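Local coordinates for polyketide biosynthesis 3-hydroxy-3-methylglutaryl-ACP synthase PksG (Bacillus subtilis, PDB 4YXT), which catalyses the aldol condensation of an acetyl group carried on an acyl-carrier protein with a beta-ketothioester polyketide intermediate during biosynthesis of the antibiotic bacillaene, at residues A[51-56]-A[414-419]; A[73-78]-A[125-130]; A[226-231]-A[236-241]. The protein carries 1 engineered substitution. One frame throughout, in Å; residues are numbered along the deposited sequence.

Interaction 1 of 3, residues A[51-56]-A[414-419]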
loop_
_atom_site.group_PDB
_atom_site.type_symbol
_atom_site.label_atom_id
_atom_site.label_comp_id
_atom_site.label_asym_id
_atom_site.label_seq_id
_atom_site.Cartn_x
_atom_site.Cartn_y
_atom_site.Cartn_z
ATOM N N PRO A 51 -8.390 -8.019 -11.222
ATOM C CA PRO A 51 -8.710 -7.616 -9.822
ATOM C C PRO A 51 -9.702 -6.489 -9.609
ATOM O O PRO A 51 -10.252 -6.360 -8.499
ATOM C CB PRO A 51 -7.351 -7.212 -9.275
ATOM C CG PRO A 51 -6.396 -8.025 -10.099
ATOM C CD PRO A 51 -6.948 -8.087 -11.473
ATOM N N VAL A 52 -9.847 -5.604 -10.574
ATOM C CA VAL A 52 -10.912 -4.583 -10.523
ATOM C C VAL A 52 -12.305 -5.237 -10.604
ATOM O O VAL A 52 -13.173 -5.018 -9.758
ATOM C CB VAL A 52 -10.769 -3.579 -11.678
ATOM C CG1 VAL A 52 -11.893 -2.560 -11.600
ATOM C CG2 VAL A 52 -9.371 -2.924 -11.615
ATOM N N THR A 53 -12.484 -6.105 -11.585
ATOM C CA THR A 53 -13.758 -6.764 -11.738
ATOM C C THR A 53 -14.061 -7.538 -10.488
ATOM O O THR A 53 -15.188 -7.476 -9.991
ATOM C CB THR A 53 -13.823 -7.686 -12.981
ATOM O OG1 THR A 53 -12.958 -8.815 -12.815
ATOM C CG2 THR A 53 -13.421 -6.904 -14.254
ATOM N N PHE A 54 -13.041 -8.236 -9.972
ATOM C CA PHE A 54 -13.231 -9.102 -8.807
ATOM C C PHE A 54 -13.586 -8.242 -7.621
ATOM O O PHE A 54 -14.493 -8.616 -6.907
ATOM C CB PHE A 54 -11.996 -9.955 -8.468
ATOM C CG PHE A 54 -12.047 -11.346 -9.003
ATOM C CD1 PHE A 54 -11.943 -11.581 -10.343
ATOM C CD2 PHE A 54 -12.192 -12.432 -8.140
ATOM C CE1 PHE A 54 -11.997 -12.887 -10.848
ATOM C CE2 PHE A 54 -12.246 -13.737 -8.616
ATOM C CZ PHE A 54 -12.153 -13.966 -9.978
ATOM N N GLY A 55 -12.897 -7.091 -7.449
ATOM C CA GLY A 55 -13.177 -6.162 -6.340
ATOM C C GLY A 55 -14.546 -5.448 -6.432
ATOM O O GLY A 55 -15.265 -5.306 -5.422
ATOM N N VAL A 56 -14.888 -4.962 -7.617
ATOM C CA VAL A 56 -16.206 -4.299 -7.852
ATOM C C VAL A 56 -17.313 -5.254 -7.598
ATOM O O VAL A 56 -18.219 -4.967 -6.811
ATOM C CB VAL A 56 -16.283 -3.692 -9.236
ATOM C CG1 VAL A 56 -17.692 -3.221 -9.634
ATOM C CG2 VAL A 56 -15.299 -2.517 -9.294
ATOM N N ARG A 414 -7.782 0.624 -19.133
ATOM C CA ARG A 414 -8.750 -0.463 -19.042
ATOM C C ARG A 414 -10.196 -0.008 -19.034
ATOM O O ARG A 414 -10.594 0.824 -18.220
ATOM C CB ARG A 414 -8.528 -1.305 -17.790
ATOM C CG ARG A 414 -7.132 -1.794 -17.685
ATOM C CD ARG A 414 -6.986 -2.891 -16.688
ATOM N NE ARG A 414 -5.688 -3.495 -16.844
ATOM C CZ ARG A 414 -5.430 -4.764 -16.584
ATOM N NH1 ARG A 414 -6.391 -5.571 -16.185
ATOM N NH2 ARG A 414 -4.208 -5.234 -16.759
ATOM N N LYS A 415 -11.012 -0.621 -19.886
ATOM C CA LYS A 415 -12.407 -0.240 -19.912
ATOM C C LYS A 415 -13.294 -1.411 -19.599
ATOM O O LYS A 415 -13.110 -2.487 -20.136
ATOM C CB LYS A 415 -12.718 0.419 -21.243
ATOM C CG LYS A 415 -11.844 1.675 -21.457
ATOM C CD LYS A 415 -11.814 2.109 -22.905
ATOM C CE LYS A 415 -13.231 2.344 -23.437
ATOM N NZ LYS A 415 -13.284 1.838 -24.831
ATOM N N TYR A 416 -14.224 -1.193 -18.667
ATOM C CA TYR A 416 -15.071 -2.234 -18.154
ATOM C C TYR A 416 -16.514 -2.010 -18.596
ATOM O O TYR A 416 -16.859 -0.980 -19.084
ATOM C CB TYR A 416 -14.950 -2.347 -16.622
ATOM C CG TYR A 416 -13.517 -2.571 -16.172
ATOM C CD1 TYR A 416 -13.055 -3.824 -15.877
ATOM C CD2 TYR A 416 -12.621 -1.490 -16.059
ATOM C CE1 TYR A 416 -11.727 -4.024 -15.486
ATOM C CE2 TYR A 416 -11.308 -1.674 -15.661
ATOM C CZ TYR A 416 -10.864 -2.936 -15.373
ATOM O OH TYR A 416 -9.574 -3.111 -14.996
ATOM N N ARG A 417 -17.334 -3.025 -18.430
ATOM C CA ARG A 417 -18.722 -2.992 -18.878
ATOM C C ARG A 417 -19.571 -3.833 -17.935
ATOM O O ARG A 417 -19.118 -4.882 -17.443
ATOM C CB ARG A 417 -18.784 -3.583 -20.280
ATOM C CG ARG A 417 -20.144 -3.551 -20.953
ATOM C CD ARG A 417 -20.112 -4.467 -22.172
ATOM N NE ARG A 417 -21.375 -4.438 -22.910
ATOM C CZ ARG A 417 -21.528 -4.863 -24.162
ATOM N NH1 ARG A 417 -20.493 -5.349 -24.834
ATOM N NH2 ARG A 417 -22.717 -4.791 -24.752
ATOM N N TRP A 418 -20.797 -3.381 -17.719
ATOM C CA TRP A 418 -21.783 -4.101 -16.949
ATOM C C TRP A 418 -22.489 -5.146 -17.820
ATOM O O TRP A 418 -22.804 -4.891 -18.958
ATOM C CB TRP A 418 -22.805 -3.130 -16.400
ATOM C CG TRP A 418 -22.213 -2.209 -15.454
ATOM C CD1 TRP A 418 -21.941 -0.891 -15.658
ATOM C CD2 TRP A 418 -21.760 -2.516 -14.127
ATOM N NE1 TRP A 418 -21.377 -0.348 -14.518
ATOM C CE2 TRP A 418 -21.251 -1.330 -13.573
ATOM C CE3 TRP A 418 -21.755 -3.681 -13.349
ATOM C CZ2 TRP A 418 -20.738 -1.274 -12.266
ATOM C CZ3 TRP A 418 -21.228 -3.633 -12.088
ATOM C CH2 TRP A 418 -20.731 -2.434 -11.542
ATOM N N ILE A 419 -22.710 -6.336 -17.288
ATOM C CA ILE A 419 -23.389 -7.391 -18.028
ATOM C C ILE A 419 -24.319 -8.141 -17.093
ATOM O O ILE A 419 -24.026 -8.267 -15.887
ATOM C CB ILE A 419 -22.375 -8.345 -18.679
ATOM C CG1 ILE A 419 -21.600 -7.579 -19.752
ATOM C CG2 ILE A 419 -23.076 -9.579 -19.259
ATOM C CD1 ILE A 419 -20.545 -8.358 -20.492
#

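Interaction 2 of 3, residues A[73-78]-A[125-130]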
loop_
_atom_site.group_PDB
_atom_site.type_symbol
_atom_site.label_atom_id
_atom_site.label_comp_id
_atom_site.label_asym_id
_atom_site.label_seq_id
_atom_site.Cartn_x
_atom_site.Cartn_y
_atom_site.Cartn_z
ATOM N N ARG A 73 -20.547 8.873 2.470
ATOM C CA ARG A 73 -19.600 8.911 3.587
ATOM C C ARG A 73 -18.369 7.967 3.438
ATOM O O ARG A 73 -17.463 8.019 4.300
ATOM C CB ARG A 73 -20.324 8.681 4.925
ATOM C CG ARG A 73 -21.207 9.835 5.355
ATOM C CD ARG A 73 -21.942 9.470 6.631
ATOM N NE ARG A 73 -22.128 10.632 7.511
ATOM C CZ ARG A 73 -23.185 11.449 7.492
ATOM N NH1 ARG A 73 -24.192 11.254 6.636
ATOM N NH2 ARG A 73 -23.239 12.474 8.341
ATOM N N ILE A 74 -18.325 7.109 2.407
ATOM C CA ILE A 74 -17.104 6.344 2.169
ATOM C C ILE A 74 -16.037 7.380 1.813
ATOM O O ILE A 74 -16.103 7.968 0.730
ATOM C CB ILE A 74 -17.060 5.381 0.944
ATOM C CG1 ILE A 74 -18.258 4.451 0.783
ATOM C CG2 ILE A 74 -15.781 4.538 1.029
ATOM C CD1 ILE A 74 -18.665 3.690 1.987
ATOM N N GLU A 75 -15.070 7.591 2.684
ATOM C CA GLU A 75 -13.966 8.495 2.376
ATOM C C GLU A 75 -12.536 7.907 2.310
ATOM O O GLU A 75 -11.599 8.648 2.152
ATOM C CB GLU A 75 -13.984 9.557 3.407
ATOM C CG GLU A 75 -15.060 10.540 3.100
ATOM C CD GLU A 75 -15.265 11.453 4.244
ATOM O OE1 GLU A 75 -14.260 11.805 4.919
ATOM O OE2 GLU A 75 -16.427 11.761 4.471
ATOM N N LEU A 76 -12.399 6.592 2.466
ATOM C CA LEU A 76 -11.146 5.872 2.316
ATOM C C LEU A 76 -11.431 4.645 1.500
ATOM O O LEU A 76 -12.253 3.852 1.890
ATOM C CB LEU A 76 -10.610 5.494 3.703
ATOM C CG LEU A 76 -9.314 4.708 3.848
ATOM C CD1 LEU A 76 -8.138 5.420 3.218
ATOM C CD2 LEU A 76 -9.019 4.511 5.328
ATOM N N LEU A 77 -10.802 4.504 0.343
ATOM C CA LEU A 77 -10.882 3.290 -0.392
ATOM C C LEU A 77 -9.469 2.684 -0.470
ATOM O O LEU A 77 -8.552 3.331 -0.967
ATOM C CB LEU A 77 -11.454 3.555 -1.804
ATOM C CG LEU A 77 -11.323 2.331 -2.738
ATOM C CD1 LEU A 77 -12.041 1.105 -2.251
ATOM C CD2 LEU A 77 -11.774 2.625 -4.140
ATOM N N ILE A 78 -9.290 1.466 0.010
ATOM C CA ILE A 78 -7.962 0.846 0.060
ATOM C C ILE A 78 -8.102 -0.481 -0.617
ATOM O O ILE A 78 -8.915 -1.289 -0.186
ATOM C CB ILE A 78 -7.455 0.596 1.504
ATOM C CG1 ILE A 78 -7.250 1.926 2.263
ATOM C CG2 ILE A 78 -6.153 -0.223 1.534
ATOM C CD1 ILE A 78 -6.860 1.721 3.726
ATOM N N VAL A 125 -9.547 0.931 10.382
ATOM C CA VAL A 125 -9.970 1.034 11.767
ATOM C C VAL A 125 -9.402 2.274 12.458
ATOM O O VAL A 125 -10.130 3.001 13.161
ATOM C CB VAL A 125 -9.634 -0.232 12.580
ATOM C CG1 VAL A 125 -9.934 0.005 14.058
ATOM C CG2 VAL A 125 -10.437 -1.428 12.090
ATOM N N ASN A 126 -8.110 2.528 12.282
ATOM C CA ASN A 126 -7.496 3.746 12.841
ATOM C C ASN A 126 -8.019 5.047 12.224
ATOM O O ASN A 126 -8.050 6.060 12.879
ATOM C CB ASN A 126 -5.983 3.696 12.803
ATOM C CG ASN A 126 -5.424 2.502 13.568
ATOM O OD1 ASN A 126 -6.103 1.920 14.411
ATOM N ND2 ASN A 126 -4.181 2.110 13.249
ATOM N N PHE A 127 -8.428 5.023 10.974
ATOM C CA PHE A 127 -9.077 6.196 10.409
ATOM C C PHE A 127 -10.364 6.437 11.240
ATOM O O PHE A 127 -10.584 7.555 11.691
ATOM C CB PHE A 127 -9.312 6.032 8.894
ATOM C CG PHE A 127 -10.211 7.086 8.263
ATOM C CD1 PHE A 127 -9.856 8.434 8.239
ATOM C CD2 PHE A 127 -11.437 6.740 7.721
ATOM C CE1 PHE A 127 -10.683 9.395 7.637
ATOM C CE2 PHE A 127 -12.275 7.704 7.132
ATOM C CZ PHE A 127 -11.884 9.032 7.089
ATOM N N ILE A 128 -11.157 5.392 11.494
ATOM C CA ILE A 128 -12.443 5.576 12.169
ATOM C C ILE A 128 -12.176 6.038 13.581
ATOM O O ILE A 128 -12.746 7.009 13.999
ATOM C CB ILE A 128 -13.299 4.278 12.236
ATOM C CG1 ILE A 128 -13.719 3.756 10.823
ATOM C CG2 ILE A 128 -14.451 4.454 13.215
ATOM C CD1 ILE A 128 -14.222 4.690 9.736
ATOM N N LEU A 129 -11.283 5.346 14.299
ATOM C CA LEU A 129 -10.937 5.711 15.656
ATOM C C LEU A 129 -10.311 7.095 15.776
ATOM O O LEU A 129 -10.451 7.733 16.808
ATOM C CB LEU A 129 -9.961 4.707 16.278
ATOM C CG LEU A 129 -10.553 3.340 16.516
ATOM C CD1 LEU A 129 -9.455 2.439 17.031
ATOM C CD2 LEU A 129 -11.739 3.427 17.480
ATOM N N SER A 130 -9.630 7.565 14.747
ATOM C CA SER A 130 -8.977 8.876 14.822
ATOM C C SER A 130 -9.974 10.045 14.870
ATOM O O SER A 130 -9.621 11.135 15.272
ATOM C CB SER A 130 -8.075 9.102 13.632
ATOM O OG SER A 130 -8.873 9.415 12.513
#

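Interaction 3 of 3, residues A[226-231]-A[236-241]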
loop_
_atom_site.group_PDB
_atom_site.type_symbol
_atom_site.label_atom_id
_atom_site.label_comp_id
_atom_site.label_asym_id
_atom_site.label_seq_id
_atom_site.Cartn_x
_atom_site.Cartn_y
_atom_site.Cartn_z
ATOM N N GLN A 226 4.012 -16.330 17.835
ATOM C CA GLN A 226 4.500 -15.033 18.330
ATOM C C GLN A 226 3.415 -14.000 18.349
ATOM O O GLN A 226 3.314 -13.204 19.284
ATOM C CB GLN A 226 5.688 -14.520 17.527
ATOM C CG GLN A 226 6.926 -15.383 17.712
ATOM C CD GLN A 226 7.461 -15.387 19.140
ATOM O OE1 GLN A 226 8.017 -16.384 19.609
ATOM N NE2 GLN A 226 7.296 -14.272 19.830
ATOM N N THR A 227 2.567 -14.012 17.341
ATOM C CA THR A 227 1.494 -13.012 17.324
ATOM C C THR A 227 0.617 -13.142 18.561
ATOM O O THR A 227 0.227 -12.146 19.193
ATOM C CB THR A 227 0.659 -13.071 16.013
ATOM O OG1 THR A 227 0.154 -14.383 15.783
ATOM C CG2 THR A 227 1.473 -12.630 14.835
ATOM N N PHE A 228 0.314 -14.375 18.957
ATOM C CA PHE A 228 -0.535 -14.566 20.135
ATOM C C PHE A 228 0.159 -14.136 21.413
ATOM O O PHE A 228 -0.455 -13.536 22.286
ATOM C CB PHE A 228 -1.084 -16.006 20.286
ATOM C CG PHE A 228 -2.098 -16.114 21.397
ATOM C CD1 PHE A 228 -3.307 -15.489 21.279
ATOM C CD2 PHE A 228 -1.784 -16.730 22.610
ATOM C CE1 PHE A 228 -4.227 -15.484 22.327
ATOM C CE2 PHE A 228 -2.717 -16.746 23.653
ATOM C CZ PHE A 228 -3.944 -16.138 23.495
ATOM N N LEU A 229 1.422 -14.517 21.545
ATOM C CA LEU A 229 2.303 -14.037 22.614
ATOM C C LEU A 229 2.261 -12.499 22.696
ATOM O O LEU A 229 2.058 -11.888 23.808
ATOM C CB LEU A 229 3.749 -14.467 22.320
ATOM C CG LEU A 229 4.671 -15.047 23.386
ATOM C CD1 LEU A 229 4.743 -16.555 23.141
ATOM C CD2 LEU A 229 6.083 -14.430 23.389
ATOM N N GLU A 230 2.402 -11.837 21.539
ATOM C CA GLU A 230 2.361 -10.353 21.573
ATOM C C GLU A 230 0.979 -9.822 22.056
ATOM O O GLU A 230 0.881 -8.938 22.933
ATOM C CB GLU A 230 2.769 -9.755 20.237
ATOM C CG GLU A 230 4.163 -10.173 19.756
ATOM C CD GLU A 230 5.316 -9.330 20.364
ATOM O OE1 GLU A 230 5.078 -8.546 21.342
ATOM O OE2 GLU A 230 6.467 -9.462 19.853
ATOM N N TYR A 231 -0.090 -10.393 21.511
ATOM C CA TYR A 231 -1.457 -10.049 21.930
ATOM C C TYR A 231 -1.664 -10.198 23.426
ATOM O O TYR A 231 -2.231 -9.334 24.065
ATOM C CB TYR A 231 -2.411 -10.960 21.201
ATOM C CG TYR A 231 -3.878 -10.760 21.474
ATOM C CD1 TYR A 231 -4.477 -11.414 22.536
ATOM C CD2 TYR A 231 -4.691 -10.008 20.617
ATOM C CE1 TYR A 231 -5.822 -11.297 22.789
ATOM C CE2 TYR A 231 -6.042 -9.885 20.865
ATOM C CZ TYR A 231 -6.599 -10.534 21.957
ATOM O OH TYR A 231 -7.929 -10.503 22.250
ATOM N N PRO A 236 -4.010 -8.682 29.113
ATOM C CA PRO A 236 -3.727 -9.570 30.219
ATOM C C PRO A 236 -4.945 -10.410 30.447
ATOM O O PRO A 236 -6.071 -9.911 30.312
ATOM C CB PRO A 236 -3.490 -8.611 31.392
ATOM C CG PRO A 236 -4.278 -7.379 31.040
ATOM C CD PRO A 236 -4.148 -7.277 29.541
ATOM N N GLY A 237 -4.716 -11.689 30.706
ATOM C CA GLY A 237 -5.775 -12.648 30.894
ATOM C C GLY A 237 -6.093 -13.389 29.615
ATOM O O GLY A 237 -6.917 -14.302 29.636
ATOM N N ALA A 238 -5.441 -13.038 28.495
ATOM C CA ALA A 238 -5.872 -13.601 27.213
ATOM C C ALA A 238 -5.595 -15.083 27.198
ATOM O O ALA A 238 -4.474 -15.507 27.448
ATOM C CB ALA A 238 -5.195 -12.896 26.053
ATOM N N ASN A 239 -6.627 -15.874 26.913
ATOM C CA ASN A 239 -6.535 -17.322 26.967
ATOM C C ASN A 239 -6.996 -17.896 25.635
ATOM O O ASN A 239 -8.111 -17.632 25.183
ATOM C CB ASN A 239 -7.401 -17.878 28.132
ATOM C CG ASN A 239 -7.192 -19.350 28.355
ATOM O OD1 ASN A 239 -7.720 -20.189 27.632
ATOM N ND2 ASN A 239 -6.378 -19.674 29.330
ATOM N N TYR A 240 -6.105 -18.625 24.979
ATOM C CA TYR A 240 -6.353 -19.067 23.628
ATOM C C TYR A 240 -7.615 -19.973 23.523
ATOM O O TYR A 240 -8.262 -20.020 22.491
ATOM C CB TYR A 240 -5.143 -19.817 23.130
ATOM C CG TYR A 240 -5.057 -19.965 21.643
ATOM C CD1 TYR A 240 -4.706 -18.883 20.826
ATOM C CD2 TYR A 240 -5.285 -21.166 21.036
ATOM C CE1 TYR A 240 -4.580 -19.024 19.435
ATOM C CE2 TYR A 240 -5.173 -21.308 19.649
ATOM C CZ TYR A 240 -4.836 -20.242 18.853
ATOM O OH TYR A 240 -4.739 -20.447 17.461
ATOM N N GLN A 241 -7.946 -20.683 24.597
ATOM C CA GLN A 241 -9.182 -21.471 24.636
ATOM C C GLN A 241 -10.384 -20.658 25.048
ATOM O O GLN A 241 -11.402 -20.716 24.383
ATOM C CB GLN A 241 -9.076 -22.667 25.595
ATOM C CG GLN A 241 -8.220 -23.838 25.125
ATOM C CD GLN A 241 -8.477 -25.078 25.968
ATOM O OE1 GLN A 241 -7.677 -25.446 26.844
ATOM N NE2 GLN A 241 -9.628 -25.706 25.737
#

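Interaction 1 of 3, residues A[51-56]-A[414-419]
Val52 and Tyr416 form the dense part of this contact. The CG1 methyl of Val52 sits over one face of the phenol ring, 4.2 Å from the centroid of the Tyr416 ring, a CH-pi contact displaced toward the rim. The second methyl reaches the phenolic end, with Val52 CG2 3.4 Å from Tyr416 OH. Thr53 comes from another direction: its CG2 lies near the ring plane at the edge, 3.5 Å from Tyr416 CD1. A branched valine beside a threonine methyl thus fits both face and edge of one flat ring. Placed beside its own backbone N (chi1 -56°), Tyr416 CG carries the ring toward helix 51-64, where Val52 can cover a face. The hydroxyl at the far end of the ring hydrogen-bonds Asp50, which also pairs with Arg414 in a salt bridge. The looser part lies one helical turn on: Trp418, partly exposed, meets the helix obliquely and through CH2 alone, 3.7 Å from Val56 CG1. Ile95 of helix 91-99 also packs against Val52 and Val56. The arrangement is helix-on-sheet packing, in which the first turns of helix 51-64 rest against the edge strand 413-419 of a small antiparallel sheet.

Interaction 2 of 3, residues A[73-78]-A[125-130]
Leu76 and Phe127 meet through one methyl, Leu76 CD2, and the route of the phenylalanine side chain explains the rest. Phe127 CB comes first, 3.9 Å from Leu76 CD2. One bond farther, Phe127 CG is still 4.1 Å from the same Leu76 CD2 methyl, and Phe127 CD2 is equally near to it, so the leucine lies obliquely beside the root of the ring. With CG anti to the backbone N (chi1 169°), the ring extends from the helix toward the strand and past Leu76, the two side chains running antiparallel alongside one another. Its tip, Phe127 CZ, ends 4.2 Å from Glu75 OE1, which lies at the ring edge near its plane. Aromatic C-H edges carry slight positive charge, which probably makes a carboxylate oxygen tolerable there. That oxygen is nevertheless held mainly by others: it hydrogen-bonds Ser133 and, across the dimer interface, forms a salt bridge with Arg234 and a hydrogen bond with Tyr193 of the second subunit. Within the helical segment, Ser130 OG donates to Phe127 O at 2.7 Å. Leucine and phenylalanine suit this buried layer, where Phe108 and Ala138 from the flanking strands also touch Leu76. The whole is helix 116-130 packed on strand 74-80, typical of the layered alpha/beta thiolase fold.

Interaction 3 of 3, residues A[226-231]-A[236-241]
The last turns of helix 213-234 and the loop that folds back beside it, on the way to strand 246-249, are joined by an aromatic pair. Tyr240 points an edge at the face of Phe228 in a T-shaped stack, the centroids of the Phe228 and Tyr240 rings 5.0 Å apart and their planes at 78°. The atom that makes the contact is Tyr240 CD1, 3.6 Å above the plane of the Phe228 ring and over its centre. A chi1 near 180° (-172°) swings the Phe228 ring away from its own backbone N and out to the loop; there Phe228 CZ also reaches the main chain, 3.6 Å from Tyr240 N. Farther along the helix, Ala238 CB lies in the plane of the Tyr231 ring at its edge, 3.7 Å from Tyr231 CE1. The small methyl lets the loop run close to both aromatic residues. Gly237 before it has phi 95°, a conformation suited to glycine because no CB meets the carbonyl O of the residue before. The tyrosine hydroxyls find partners beyond the two segments, Tyr231 with Ser336 and Tyr240 with Tyr249. Phe334 stacks edge-to-face with both Phe228 and Tyr231, while Met264 of helix 254-267 touches Phe228 and Tyr240. An aromatic cluster thus pins the loop to its helix, forming a helix-to-strand connection that leads into the strand preceding His250, the probable proton donor/acceptor.

Overall arrangement
Interactions 2 and 3 follow one another along the chain, and both fall within the long span between the two segments of interaction 1. Centres of interactions 1 and 2 are about 24 Å apart, those of 2 and 3 about 27 Å, and those of 1 and 3 about 41 Å, on opposite sides of the chain's centre. No two of them touch. Strand 74-80 of interaction 2 and strand 246-249, which follows interaction 3, belong to the same large mixed sheet system, whereas strand 413-419 of interaction 1 edges a separate three-stranded sheet. With its segments 358 residues apart, interaction 1 brings the C-terminal strand to the N-terminal part, while interaction 2 borders the second subunit of the dimer.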